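Local coordinates for capsular polysaccharide export system protein KpsC (PDB 6MGD) that probably transfers Kdo in beta-2,7 linkage while building the glycolipid anchor of bacterial capsular polysaccharide, at residues D3-K8 against Q39-I44; Q32-L37 against I44-W49; R15-K18 against T23-G26; S51-E56 against V66-D71. One frame throughout, in Å; residues are numbered along the deposited sequence.

Contact 1: D3-K8 against Q39-I44; sequences DFYTYK and QKKGKI
The phenol oxygen of Tyr5 is met by two methylenes of Lys41: Tyr5 OH lies 3.3 Å from Lys41 CE and 3.7 Å from Lys41 CD. These are carbon contacts and not hydrogen bonds, although CE, next to the ammonium, probably carries some of its positive charge and so suits the oxygen. The lysine chain crosses the line of the tyrosine at about a right angle. Extended as far as CE, it bends at the last torsion (chi4 -64°), which turns Lys41 NZ away from the phenol, 4.3 Å from Tyr5 OH; the ammonium has a long, weak ion pair with Glu2. Nearer its root the ring touches the strand that follows the helix, with Tyr5 CD2 4.3 Å from Ile44 CB. Helix 31-41 is the crossover of a beta-alpha-beta unit whose two strands, 24-28 and 44-49, flank strand 4-7 in the parallel part of the sheet, and Tyr5 is a buried residue of that middle strand, packed beneath the C-terminal end of the helix. Gly42, the first residue past the helix, has positive phi, at backbone angles where a CB would press on the carbonyl oxygen of Lys41. After this turn the chain enters strand 44-49, whose Arg45 and Leu47 make backbone hydrogen bonds with Tyr5. At the other end of strand 4-7, Lys8 NZ donates to Tyr7 OH (3.1 Å), and both side chains also bind Glu56.

Contact 2: Q32-L37 against I44-W49; sequences QEVEDL and IRLLVW
Ile44 presents its two branches to successive bumps of the helix. Its CD1 methyl comes within 3.7 Å of Val34 CG1, while Ile44 CG2 lies 3.8 Å from Leu37 CG and equally close to the carbonyl oxygen of Leu37. The first torsion sets this fork: with chi1 at 67°, CG1 takes the crowded position between the backbone N and the carbonyl carbon, and CD1 is carried to one helical residue as CG2 is left for the other. Segments 32-37 and 44-49 run nearly antiparallel, at 159° with axes 9.9 Å apart, the layered packing of an alpha/beta domain in which a crossover helix lies on the sheet. Further along the strand, Leu46 sends CD2 to the forked end of Val34, 4.0 Å from Val34 CG2 and 4.1 Å from Val34 CG1, so that the leucine methyl sits against both prongs; the two side chains cross at about a right angle. With an alanine for Ile44 both branches go, which would probably open a gap under Val34 CG1 and leave Leu37 without its partner on segment 44-49, Leu46 alone still meeting Val34. Phe60 and Leu28 border the same apolar layer, each touching both Val34 and Leu46.

Contact 3: R15-K18 against T23-G26; sequences RIIK and TVKG
Val24 takes all the side-chain contact on its side of this pair, receiving Ile17 and Lys18 from the helix. The purely apolar part is a meeting of methyls, with Ile17 CG2 4.2 Å from Val24 CG2. Only that short branch of the isoleucine turns to the valine; the longer one leads away, and its CD1 packs on Leu69. Leu47 of strand 44-49 touches both Ile17 and Val24, which makes the pair part of a buried layer between helix and sheet. The second kind of contact is made by the hydrocarbon part of a charged residue. Lys18 leaves the helix with CG anti to the backbone N (chi1 -158°), then bends at its third torsion (chi3 -57°), which brings the far end of the chain slantwise over the valine: Lys18 CE is 4.2 Å from Val24 CB and 4.3 Å from Val24 CG1. The two backbones come close here, the CA atoms of Lys18 and Val24 being 6.1 Å apart, because helix 11-20 and strand 24-28 are consecutive elements of the beta-alpha-beta unit that starts with strand 4-7. The backbones of Lys25 and Gly26 bond to Phe4 and Thr6 of the neighbouring strand. Between helix and strand the attraction is therefore dispersion and hydrophobic burial, with no directional bond, and the exposed lysine lays its CE methylene against the valine, its ammonium lying farther off.

Contact 4: S51-E56 against V66-D71; sequences STLENE and VYRLED
Glu54 and Arg68 approach from opposite directions and meet with their flat groups twisted, the carboxylate and guanidinium planes standing 47° apart. Both bonds converge on one carboxylate oxygen: Glu54 OE2 accepts from Arg68 NH1 at 2.7 Å through its syn lone pair, and more weakly from Arg68 NE at 3.2 Å. OE2 sits out of the guanidinium plane and the NH1 bond is bent, at 130°; since both N-H groups turn to the one oxygen, this is not the two-oxygen pairing of a bidentate bridge. A kink in the glutamate at its second torsion (chi2 76°) swings the carboxylate toward the strand, while Arg68 stretches out straight from CG to NE. Beside the bridge, Leu53 and Val66 meet tip to tip, with Leu53 CD1 3.8 Å from Val66 CG1; that valine methyl also lies over one guanidinium face, toward its rim. A glutamine in place of Glu54 would probably leave the arginine's positive charge without its mate. The contact belongs to the beta-alpha-beta unit of strand 44-49, helix 52-56 and strand 64-71: Leu53 also touches Phe60 and Tyr7, Arg68 leans on Val48, and its backbone bonds to Asp92 of the antiparallel strand 88-92.

Contacts 1 and 2 form a single packing region, their centres 5 Å apart, with Ile44 in both and helix 31-41 lying over strands 4-7 and 44-49. Contact 3 uses the opposite face of the same sheet, 14 Å from contact 2 between centres; Leu47 of strand 44-49 turns that way, its CD1 3.7 Å from Ile17 CG2. Contact 4 continues the sheet, with Val48 N 2.9 Å from Tyr67 O where strands 44-49 and 64-71 run side by side. It lies about 14 Å from the centre of the chain, the other three 23 to 27 Å. In GT-B enzymes the active site is found between two domains, so contact 4 is probably the nearest to it.

Contact 1: D3-K8 against Q39-I44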
loop_
_atom_site.group_PDB
_atom_site.type_symbol
_atom_site.label_atom_id
_atom_site.label_comp_id
_atom_site.label_asym_id
_atom_site.label_seq_id
_atom_site.Cartn_x
_atom_site.Cartn_y
_atom_site.Cartn_z
ATOM N N ASP A 3 7.097 -5.885 -26.477
ATOM C CA ASP A 3 6.612 -4.699 -25.785
ATOM C C ASP A 3 7.215 -4.539 -24.393
ATOM O O ASP A 3 7.740 -3.470 -24.067
ATOM C CB ASP A 3 5.084 -4.732 -25.699
ATOM C CG ASP A 3 4.434 -3.623 -26.502
ATOM O OD1 ASP A 3 5.174 -2.833 -27.128
ATOM O OD2 ASP A 3 3.189 -3.537 -26.508
ATOM N N PHE A 4 7.149 -5.576 -23.559
ATOM C CA PHE A 4 7.596 -5.476 -22.178
ATOM C C PHE A 4 8.621 -6.553 -21.853
ATOM O O PHE A 4 8.593 -7.657 -22.405
ATOM C CB PHE A 4 6.421 -5.577 -21.200
ATOM C CG PHE A 4 5.641 -4.306 -21.061
ATOM C CD1 PHE A 4 4.623 -4.002 -21.950
ATOM C CD2 PHE A 4 5.927 -3.412 -20.044
ATOM C CE1 PHE A 4 3.903 -2.829 -21.824
ATOM C CE2 PHE A 4 5.211 -2.238 -19.912
ATOM C CZ PHE A 4 4.199 -1.946 -20.802
ATOM N N TYR A 5 9.523 -6.211 -20.936
ATOM C CA TYR A 5 10.523 -7.128 -20.415
ATOM C C TYR A 5 10.496 -7.079 -18.895
ATOM O O TYR A 5 10.187 -6.043 -18.300
ATOM C CB TYR A 5 11.929 -6.783 -20.925
ATOM C CG TYR A 5 12.091 -6.968 -22.414
ATOM C CD1 TYR A 5 12.497 -8.187 -22.938
ATOM C CD2 TYR A 5 11.830 -5.927 -23.295
ATOM C CE1 TYR A 5 12.645 -8.366 -24.298
ATOM C CE2 TYR A 5 11.974 -6.096 -24.659
ATOM C CZ TYR A 5 12.381 -7.318 -25.155
ATOM O OH TYR A 5 12.526 -7.496 -26.511
ATOM N N THR A 6 10.818 -8.209 -18.274
ATOM C CA THR A 6 10.862 -8.312 -16.824
ATOM C C THR A 6 12.306 -8.322 -16.336
ATOM O O THR A 6 13.217 -8.772 -17.036
ATOM C CB THR A 6 10.140 -9.572 -16.335
ATOM O OG1 THR A 6 10.716 -10.727 -16.955
ATOM C CG2 THR A 6 8.656 -9.499 -16.674
ATOM N N TYR A 7 12.505 -7.823 -15.118
ATOM C CA TYR A 7 13.830 -7.703 -14.518
ATOM C C TYR A 7 13.892 -8.588 -13.281
ATOM O O TYR A 7 13.313 -8.252 -12.241
ATOM C CB TYR A 7 14.142 -6.247 -14.172
ATOM C CG TYR A 7 15.556 -6.014 -13.692
ATOM C CD1 TYR A 7 15.832 -5.819 -12.346
ATOM C CD2 TYR A 7 16.617 -5.987 -14.589
ATOM C CE1 TYR A 7 17.119 -5.604 -11.905
ATOM C CE2 TYR A 7 17.911 -5.773 -14.160
ATOM C CZ TYR A 7 18.158 -5.582 -12.817
ATOM O OH TYR A 7 19.447 -5.366 -12.382
ATOM N N LYS A 8 14.590 -9.719 -13.401
ATOM C CA LYS A 8 14.878 -10.605 -12.272
ATOM C C LYS A 8 13.596 -11.087 -11.595
ATOM O O LYS A 8 13.458 -11.045 -10.371
ATOM C CB LYS A 8 15.809 -9.923 -11.266
ATOM C CG LYS A 8 17.179 -9.579 -11.827
ATOM C CD LYS A 8 18.022 -8.823 -10.813
ATOM C CE LYS A 8 19.399 -8.495 -11.374
ATOM N NZ LYS A 8 20.172 -7.619 -10.452
ATOM N N GLN A 39 20.128 -0.357 -26.420
ATOM C CA GLN A 39 20.726 0.174 -27.639
ATOM C C GLN A 39 20.516 -0.745 -28.834
ATOM O O GLN A 39 20.752 -0.322 -29.970
ATOM C CB GLN A 39 22.222 0.432 -27.437
ATOM C CG GLN A 39 23.117 -0.779 -27.663
ATOM C CD GLN A 39 24.593 -0.417 -27.672
ATOM O OE1 GLN A 39 25.037 0.452 -26.920
ATOM N NE2 GLN A 39 25.361 -1.075 -28.535
ATOM N N LYS A 40 20.074 -1.983 -28.603
ATOM C CA LYS A 40 19.784 -2.906 -29.691
ATOM C C LYS A 40 18.411 -2.654 -30.299
ATOM O O LYS A 40 18.201 -2.935 -31.484
ATOM C CB LYS A 40 19.881 -4.346 -29.183
ATOM C CG LYS A 40 19.923 -5.409 -30.266
ATOM C CD LYS A 40 19.939 -6.797 -29.648
ATOM C CE LYS A 40 21.057 -6.931 -28.625
ATOM N NZ LYS A 40 20.971 -8.210 -27.868
ATOM N N LYS A 41 17.470 -2.127 -29.512
ATOM C CA LYS A 41 16.117 -1.854 -29.979
ATOM C C LYS A 41 15.743 -0.380 -29.875
ATOM O O LYS A 41 14.591 -0.024 -30.150
ATOM C CB LYS A 41 15.105 -2.704 -29.203
ATOM C CG LYS A 41 15.191 -4.192 -29.501
ATOM C CD LYS A 41 14.144 -4.972 -28.725
ATOM C CE LYS A 41 14.109 -6.428 -29.161
ATOM N NZ LYS A 41 13.694 -6.566 -30.583
ATOM N N GLY A 42 16.677 0.481 -29.495
ATOM C CA GLY A 42 16.370 1.903 -29.336
ATOM C C GLY A 42 15.753 2.277 -28.008
ATOM O O GLY A 42 16.160 3.270 -27.395
ATOM N N LYS A 43 14.771 1.505 -27.548
ATOM C CA LYS A 43 14.152 1.718 -26.246
ATOM C C LYS A 43 13.431 0.441 -25.839
ATOM O O LYS A 43 12.929 -0.300 -26.689
ATOM C CB LYS A 43 13.178 2.902 -26.263
ATOM C CG LYS A 43 12.022 2.748 -27.239
ATOM C CD LYS A 43 11.022 3.887 -27.100
ATOM C CE LYS A 43 11.660 5.228 -27.418
ATOM N NZ LYS A 43 10.675 6.343 -27.344
ATOM N N ILE A 44 13.393 0.188 -24.529
ATOM C CA ILE A 44 12.759 -1.003 -23.981
ATOM C C ILE A 44 11.851 -0.604 -22.826
ATOM O O ILE A 44 12.027 0.440 -22.193
ATOM C CB ILE A 44 13.786 -2.055 -23.503
ATOM C CG1 ILE A 44 14.566 -1.531 -22.296
ATOM C CG2 ILE A 44 14.735 -2.447 -24.630
ATOM C CD1 ILE A 44 15.451 -2.568 -21.651
#

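Contact 2: Q32-L37 against I44-W49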
loop_
_atom_site.group_PDB
_atom_site.type_symbol
_atom_site.label_atom_id
_atom_site.label_comp_id
_atom_site.label_asym_id
_atom_site.label_seq_id
_atom_site.Cartn_x
_atom_site.Cartn_y
_atom_site.Cartn_z
ATOM N N GLN A 32 23.587 -5.314 -17.171
ATOM C CA GLN A 32 24.249 -5.339 -18.472
ATOM C C GLN A 32 23.301 -5.816 -19.564
ATOM O O GLN A 32 23.321 -5.290 -20.682
ATOM C CB GLN A 32 25.499 -6.221 -18.420
ATOM C CG GLN A 32 25.549 -7.189 -17.247
ATOM C CD GLN A 32 26.090 -6.547 -15.983
ATOM O OE1 GLN A 32 25.502 -6.673 -14.908
ATOM N NE2 GLN A 32 27.219 -5.854 -16.107
ATOM N N GLU A 33 22.457 -6.806 -19.258
ATOM C CA GLU A 33 21.488 -7.273 -20.243
ATOM C C GLU A 33 20.473 -6.193 -20.582
ATOM O O GLU A 33 20.016 -6.108 -21.728
ATOM C CB GLU A 33 20.784 -8.529 -19.732
ATOM C CG GLU A 33 21.714 -9.711 -19.540
ATOM C CD GLU A 33 20.991 -10.958 -19.074
ATOM O OE1 GLU A 33 19.759 -11.049 -19.267
ATOM O OE2 GLU A 33 21.660 -11.850 -18.511
ATOM N N VAL A 34 20.114 -5.356 -19.608
ATOM C CA VAL A 34 19.212 -4.242 -19.880
ATOM C C VAL A 34 19.879 -3.226 -20.802
ATOM O O VAL A 34 19.261 -2.731 -21.752
ATOM C CB VAL A 34 18.750 -3.600 -18.559
ATOM C CG1 VAL A 34 17.794 -2.447 -18.828
ATOM C CG2 VAL A 34 18.094 -4.641 -17.665
ATOM N N GLU A 35 21.152 -2.908 -20.547
ATOM C CA GLU A 35 21.847 -1.933 -21.384
ATOM C C GLU A 35 22.081 -2.473 -22.791
ATOM O O GLU A 35 21.948 -1.735 -23.773
ATOM C CB GLU A 35 23.175 -1.528 -20.739
ATOM C CG GLU A 35 23.073 -1.025 -19.298
ATOM C CD GLU A 35 22.613 0.422 -19.183
ATOM O OE1 GLU A 35 21.688 0.832 -19.916
ATOM O OE2 GLU A 35 23.180 1.154 -18.346
ATOM N N ASP A 36 22.435 -3.757 -22.909
ATOM C CA ASP A 36 22.674 -4.337 -24.227
ATOM C C ASP A 36 21.407 -4.332 -25.070
ATOM O O ASP A 36 21.442 -3.983 -26.257
ATOM C CB ASP A 36 23.208 -5.763 -24.088
ATOM C CG ASP A 36 24.527 -5.826 -23.348
ATOM O OD1 ASP A 36 25.320 -4.866 -23.452
ATOM O OD2 ASP A 36 24.767 -6.839 -22.657
ATOM N N LEU A 37 20.275 -4.714 -24.475
ATOM C CA LEU A 37 19.029 -4.786 -25.228
ATOM C C LEU A 37 18.518 -3.404 -25.615
ATOM O O LEU A 37 17.884 -3.253 -26.667
ATOM C CB LEU A 37 17.973 -5.535 -24.414
ATOM C CG LEU A 37 16.606 -5.740 -25.068
ATOM C CD1 LEU A 37 16.730 -6.604 -26.316
ATOM C CD2 LEU A 37 15.627 -6.350 -24.074
ATOM N N ILE A 44 13.393 0.188 -24.529
ATOM C CA ILE A 44 12.759 -1.003 -23.981
ATOM C C ILE A 44 11.851 -0.604 -22.826
ATOM O O ILE A 44 12.027 0.440 -22.193
ATOM C CB ILE A 44 13.786 -2.055 -23.503
ATOM C CG1 ILE A 44 14.566 -1.531 -22.296
ATOM C CG2 ILE A 44 14.735 -2.447 -24.630
ATOM C CD1 ILE A 44 15.451 -2.568 -21.651
ATOM N N ARG A 45 10.869 -1.460 -22.558
ATOM C CA ARG A 45 9.992 -1.335 -21.400
ATOM C C ARG A 45 10.378 -2.427 -20.410
ATOM O O ARG A 45 10.193 -3.617 -20.687
ATOM C CB ARG A 45 8.523 -1.455 -21.799
ATOM C CG ARG A 45 7.986 -0.289 -22.609
ATOM C CD ARG A 45 6.563 -0.570 -23.064
ATOM N NE ARG A 45 5.837 0.647 -23.413
ATOM C CZ ARG A 45 5.737 1.135 -24.645
ATOM N NH1 ARG A 45 5.051 2.249 -24.862
ATOM N NH2 ARG A 45 6.320 0.510 -25.661
ATOM N N LEU A 46 10.912 -2.024 -19.262
ATOM C CA LEU A 46 11.372 -2.960 -18.245
ATOM C C LEU A 46 10.359 -3.029 -17.108
ATOM O O LEU A 46 9.904 -1.993 -16.611
ATOM C CB LEU A 46 12.742 -2.548 -17.707
ATOM C CG LEU A 46 13.437 -3.559 -16.794
ATOM C CD1 LEU A 46 13.736 -4.842 -17.558
ATOM C CD2 LEU A 46 14.710 -2.969 -16.201
ATOM N N LEU A 47 10.008 -4.247 -16.705
ATOM C CA LEU A 47 9.152 -4.479 -15.549
ATOM C C LEU A 47 10.031 -4.854 -14.364
ATOM O O LEU A 47 10.706 -5.889 -14.386
ATOM C CB LEU A 47 8.126 -5.577 -15.834
ATOM C CG LEU A 47 7.086 -5.250 -16.907
ATOM C CD1 LEU A 47 6.144 -6.424 -17.143
ATOM C CD2 LEU A 47 6.307 -4.004 -16.521
ATOM N N VAL A 48 10.035 -4.008 -13.340
ATOM C CA VAL A 48 10.809 -4.247 -12.131
ATOM C C VAL A 48 9.844 -4.318 -10.956
ATOM O O VAL A 48 8.746 -3.751 -10.992
ATOM C CB VAL A 48 11.889 -3.161 -11.909
ATOM C CG1 VAL A 48 11.287 -1.910 -11.290
ATOM C CG2 VAL A 48 13.026 -3.694 -11.054
ATOM N N TRP A 49 10.253 -5.034 -9.913
ATOM C CA TRP A 49 9.403 -5.277 -8.756
ATOM C C TRP A 49 9.831 -4.385 -7.598
ATOM O O TRP A 49 10.960 -4.498 -7.108
ATOM C CB TRP A 49 9.450 -6.744 -8.335
ATOM C CG TRP A 49 8.519 -7.034 -7.205
ATOM C CD1 TRP A 49 8.825 -7.064 -5.877
ATOM C CD2 TRP A 49 7.117 -7.310 -7.301
ATOM N NE1 TRP A 49 7.703 -7.354 -5.139
ATOM C CE2 TRP A 49 6.640 -7.509 -5.990
ATOM C CE3 TRP A 49 6.220 -7.415 -8.369
ATOM C CZ2 TRP A 49 5.307 -7.808 -5.718
ATOM C CZ3 TRP A 49 4.897 -7.710 -8.095
ATOM C CH2 TRP A 49 4.453 -7.902 -6.781
#

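Contact 3: R15-K18 against T23-G26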
loop_
_atom_site.group_PDB
_atom_site.type_symbol
_atom_site.label_atom_id
_atom_site.label_comp_id
_atom_site.label_asym_id
_atom_site.label_seq_id
_atom_site.Cartn_x
_atom_site.Cartn_y
_atom_site.Cartn_z
ATOM N N ARG A 15 4.555 -15.655 -14.955
ATOM C CA ARG A 15 3.233 -16.098 -15.388
ATOM C C ARG A 15 2.134 -15.227 -14.794
ATOM O O ARG A 15 1.150 -14.906 -15.472
ATOM C CB ARG A 15 3.022 -17.562 -15.004
ATOM C CG ARG A 15 4.016 -18.517 -15.635
ATOM C CD ARG A 15 3.659 -19.953 -15.316
ATOM N NE ARG A 15 2.317 -20.285 -15.776
ATOM C CZ ARG A 15 1.671 -21.401 -15.453
ATOM N NH1 ARG A 15 2.247 -22.296 -14.663
ATOM N NH2 ARG A 15 0.449 -21.621 -15.917
ATOM N N ILE A 16 2.282 -14.832 -13.528
ATOM C CA ILE A 16 1.310 -13.939 -12.902
ATOM C C ILE A 16 1.292 -12.590 -13.610
ATOM O O ILE A 16 0.226 -12.040 -13.911
ATOM C CB ILE A 16 1.619 -13.777 -11.403
ATOM C CG1 ILE A 16 1.390 -15.095 -10.665
ATOM C CG2 ILE A 16 0.780 -12.655 -10.802
ATOM C CD1 ILE A 16 1.491 -14.966 -9.165
ATOM N N ILE A 17 2.475 -12.034 -13.877
ATOM C CA ILE A 17 2.554 -10.728 -14.525
ATOM C C ILE A 17 1.964 -10.792 -15.928
ATOM O O ILE A 17 1.324 -9.841 -16.393
ATOM C CB ILE A 17 4.012 -10.234 -14.537
ATOM C CG1 ILE A 17 4.484 -9.961 -13.110
ATOM C CG2 ILE A 17 4.148 -8.987 -15.388
ATOM C CD1 ILE A 17 3.566 -9.058 -12.326
ATOM N N LYS A 18 2.150 -11.921 -16.613
ATOM C CA LYS A 18 1.644 -12.061 -17.972
ATOM C C LYS A 18 0.124 -11.968 -18.036
ATOM O O LYS A 18 -0.422 -11.668 -19.103
ATOM C CB LYS A 18 2.129 -13.382 -18.568
ATOM C CG LYS A 18 2.119 -13.414 -20.086
ATOM C CD LYS A 18 2.956 -14.569 -20.613
ATOM C CE LYS A 18 4.383 -14.495 -20.091
ATOM N NZ LYS A 18 5.236 -15.598 -20.621
ATOM N N THR A 23 2.017 -9.191 -23.291
ATOM C CA THR A 23 3.094 -9.019 -24.256
ATOM C C THR A 23 4.476 -9.137 -23.620
ATOM O O THR A 23 5.460 -8.679 -24.208
ATOM C CB THR A 23 2.960 -7.672 -24.966
ATOM O OG1 THR A 23 3.114 -6.612 -24.015
ATOM C CG2 THR A 23 1.595 -7.555 -25.634
ATOM N N VAL A 24 4.568 -9.727 -22.425
ATOM C CA VAL A 24 5.871 -9.979 -21.823
ATOM C C VAL A 24 6.655 -10.923 -22.721
ATOM O O VAL A 24 6.138 -11.955 -23.170
ATOM C CB VAL A 24 5.710 -10.542 -20.404
ATOM C CG1 VAL A 24 7.030 -11.105 -19.897
ATOM C CG2 VAL A 24 5.209 -9.461 -19.464
ATOM N N LYS A 25 7.910 -10.570 -22.996
ATOM C CA LYS A 25 8.712 -11.274 -23.989
ATOM C C LYS A 25 9.901 -12.020 -23.412
ATOM O O LYS A 25 10.179 -13.143 -23.836
ATOM C CB LYS A 25 9.205 -10.288 -25.050
ATOM C CG LYS A 25 8.099 -9.755 -25.932
ATOM C CD LYS A 25 7.530 -10.844 -26.830
ATOM C CE LYS A 25 6.101 -11.195 -26.445
ATOM N NZ LYS A 25 5.590 -12.353 -27.230
ATOM N N GLY A 26 10.621 -11.430 -22.467
ATOM C CA GLY A 26 11.805 -12.075 -21.937
ATOM C C GLY A 26 12.156 -11.529 -20.575
ATOM O O GLY A 26 11.696 -10.456 -20.175
#

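Contact 4: S51-E56 against V66-D71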
loop_
_atom_site.group_PDB
_atom_site.type_symbol
_atom_site.label_atom_id
_atom_site.label_comp_id
_atom_site.label_asym_id
_atom_site.label_seq_id
_atom_site.Cartn_x
_atom_site.Cartn_y
_atom_site.Cartn_z
ATOM N N SER A 51 11.241 -1.850 -5.096
ATOM C CA SER A 51 12.446 -1.026 -5.053
ATOM C C SER A 51 13.692 -1.827 -5.409
ATOM O O SER A 51 14.756 -1.633 -4.815
ATOM C CB SER A 51 12.592 -0.385 -3.678
ATOM O OG SER A 51 11.449 0.389 -3.360
ATOM N N THR A 52 13.583 -2.732 -6.384
ATOM C CA THR A 52 14.715 -3.583 -6.735
ATOM C C THR A 52 15.882 -2.763 -7.270
ATOM O O THR A 52 17.040 -3.008 -6.909
ATOM C CB THR A 52 14.280 -4.637 -7.755
ATOM O OG1 THR A 52 13.273 -5.474 -7.174
ATOM C CG2 THR A 52 15.458 -5.497 -8.176
ATOM N N LEU A 53 15.599 -1.777 -8.123
ATOM C CA LEU A 53 16.672 -0.962 -8.682
ATOM C C LEU A 53 17.315 -0.085 -7.614
ATOM O O LEU A 53 18.538 0.098 -7.609
ATOM C CB LEU A 53 16.138 -0.111 -9.832
ATOM C CG LEU A 53 15.486 -0.893 -10.973
ATOM C CD1 LEU A 53 14.875 0.044 -12.007
ATOM C CD2 LEU A 53 16.495 -1.829 -11.617
ATOM N N GLU A 54 16.511 0.462 -6.699
ATOM C CA GLU A 54 17.062 1.310 -5.647
ATOM C C GLU A 54 17.903 0.504 -4.665
ATOM O O GLU A 54 18.916 1.000 -4.158
ATOM C CB GLU A 54 15.937 2.041 -4.911
ATOM C CG GLU A 54 15.279 3.159 -5.712
ATOM C CD GLU A 54 14.339 2.645 -6.786
ATOM O OE1 GLU A 54 13.847 1.503 -6.653
ATOM O OE2 GLU A 54 14.092 3.381 -7.764
ATOM N N ASN A 55 17.499 -0.736 -4.379
ATOM C CA ASN A 55 18.284 -1.580 -3.484
ATOM C C ASN A 55 19.627 -1.949 -4.098
ATOM O O ASN A 55 20.602 -2.166 -3.370
ATOM C CB ASN A 55 17.498 -2.840 -3.126
ATOM C CG ASN A 55 16.223 -2.533 -2.369
ATOM O OD1 ASN A 55 16.125 -1.516 -1.684
ATOM N ND2 ASN A 55 15.235 -3.412 -2.492
ATOM N N GLU A 56 19.700 -2.030 -5.423
ATOM C CA GLU A 56 20.952 -2.288 -6.118
ATOM C C GLU A 56 21.659 -1.009 -6.544
ATOM O O GLU A 56 22.765 -1.086 -7.091
ATOM C CB GLU A 56 20.700 -3.166 -7.347
ATOM C CG GLU A 56 19.962 -4.459 -7.052
ATOM C CD GLU A 56 19.730 -5.289 -8.299
ATOM O OE1 GLU A 56 19.850 -6.530 -8.221
ATOM O OE2 GLU A 56 19.433 -4.699 -9.359
ATOM N N VAL A 66 10.935 2.321 -17.166
ATOM C CA VAL A 66 10.835 1.444 -16.005
ATOM C C VAL A 66 9.419 1.506 -15.450
ATOM O O VAL A 66 8.890 2.593 -15.185
ATOM C CB VAL A 66 11.863 1.828 -14.928
ATOM C CG1 VAL A 66 11.630 1.020 -13.659
ATOM C CG2 VAL A 66 13.278 1.619 -15.448
ATOM N N TYR A 67 8.806 0.339 -15.283
ATOM C CA TYR A 67 7.557 0.187 -14.550
ATOM C C TYR A 67 7.862 -0.541 -13.250
ATOM O O TYR A 67 8.439 -1.633 -13.269
ATOM C CB TYR A 67 6.522 -0.585 -15.368
ATOM C CG TYR A 67 5.964 0.176 -16.545
ATOM C CD1 TYR A 67 6.664 0.258 -17.742
ATOM C CD2 TYR A 67 4.728 0.803 -16.464
ATOM C CE1 TYR A 67 6.151 0.951 -18.823
ATOM C CE2 TYR A 67 4.206 1.497 -17.539
ATOM C CZ TYR A 67 4.922 1.568 -18.716
ATOM O OH TYR A 67 4.405 2.257 -19.788
ATOM N N ARG A 68 7.488 0.062 -12.129
ATOM C CA ARG A 68 7.686 -0.539 -10.817
ATOM C C ARG A 68 6.387 -1.205 -10.379
ATOM O O ARG A 68 5.369 -0.531 -10.193
ATOM C CB ARG A 68 8.153 0.510 -9.807
ATOM C CG ARG A 68 9.561 1.016 -10.102
ATOM C CD ARG A 68 9.986 2.161 -9.201
ATOM N NE ARG A 68 11.412 2.448 -9.346
ATOM C CZ ARG A 68 11.933 3.219 -10.297
ATOM N NH1 ARG A 68 13.242 3.415 -10.346
ATOM N NH2 ARG A 68 11.150 3.794 -11.200
ATOM N N LEU A 69 6.423 -2.525 -10.232
ATOM C CA LEU A 69 5.245 -3.323 -9.931
ATOM C C LEU A 69 5.140 -3.606 -8.437
ATOM O O LEU A 69 6.126 -3.576 -7.699
ATOM C CB LEU A 69 5.269 -4.642 -10.710
ATOM C CG LEU A 69 5.378 -4.540 -12.233
ATOM C CD1 LEU A 69 5.326 -5.916 -12.872
ATOM C CD2 LEU A 69 4.283 -3.652 -12.794
ATOM N N GLU A 70 3.916 -3.896 -8.006
ATOM C CA GLU A 70 3.617 -4.234 -6.622
ATOM C C GLU A 70 2.198 -4.782 -6.573
ATOM O O GLU A 70 1.389 -4.528 -7.472
ATOM C CB GLU A 70 3.772 -3.017 -5.699
ATOM C CG GLU A 70 3.756 -3.327 -4.208
ATOM C CD GLU A 70 4.657 -4.490 -3.839
ATOM O OE1 GLU A 70 4.148 -5.628 -3.732
ATOM O OE2 GLU A 70 5.873 -4.270 -3.660
ATOM N N ASP A 71 1.912 -5.551 -5.525
ATOM C CA ASP A 71 0.574 -6.098 -5.349
ATOM C C ASP A 71 -0.446 -4.976 -5.190
ATOM O O ASP A 71 -0.125 -3.870 -4.745
ATOM C CB ASP A 71 0.531 -7.026 -4.134
ATOM C CG ASP A 71 1.345 -8.289 -4.337
ATOM O OD1 ASP A 71 1.390 -8.793 -5.480
ATOM O OD2 ASP A 71 1.943 -8.778 -3.355
#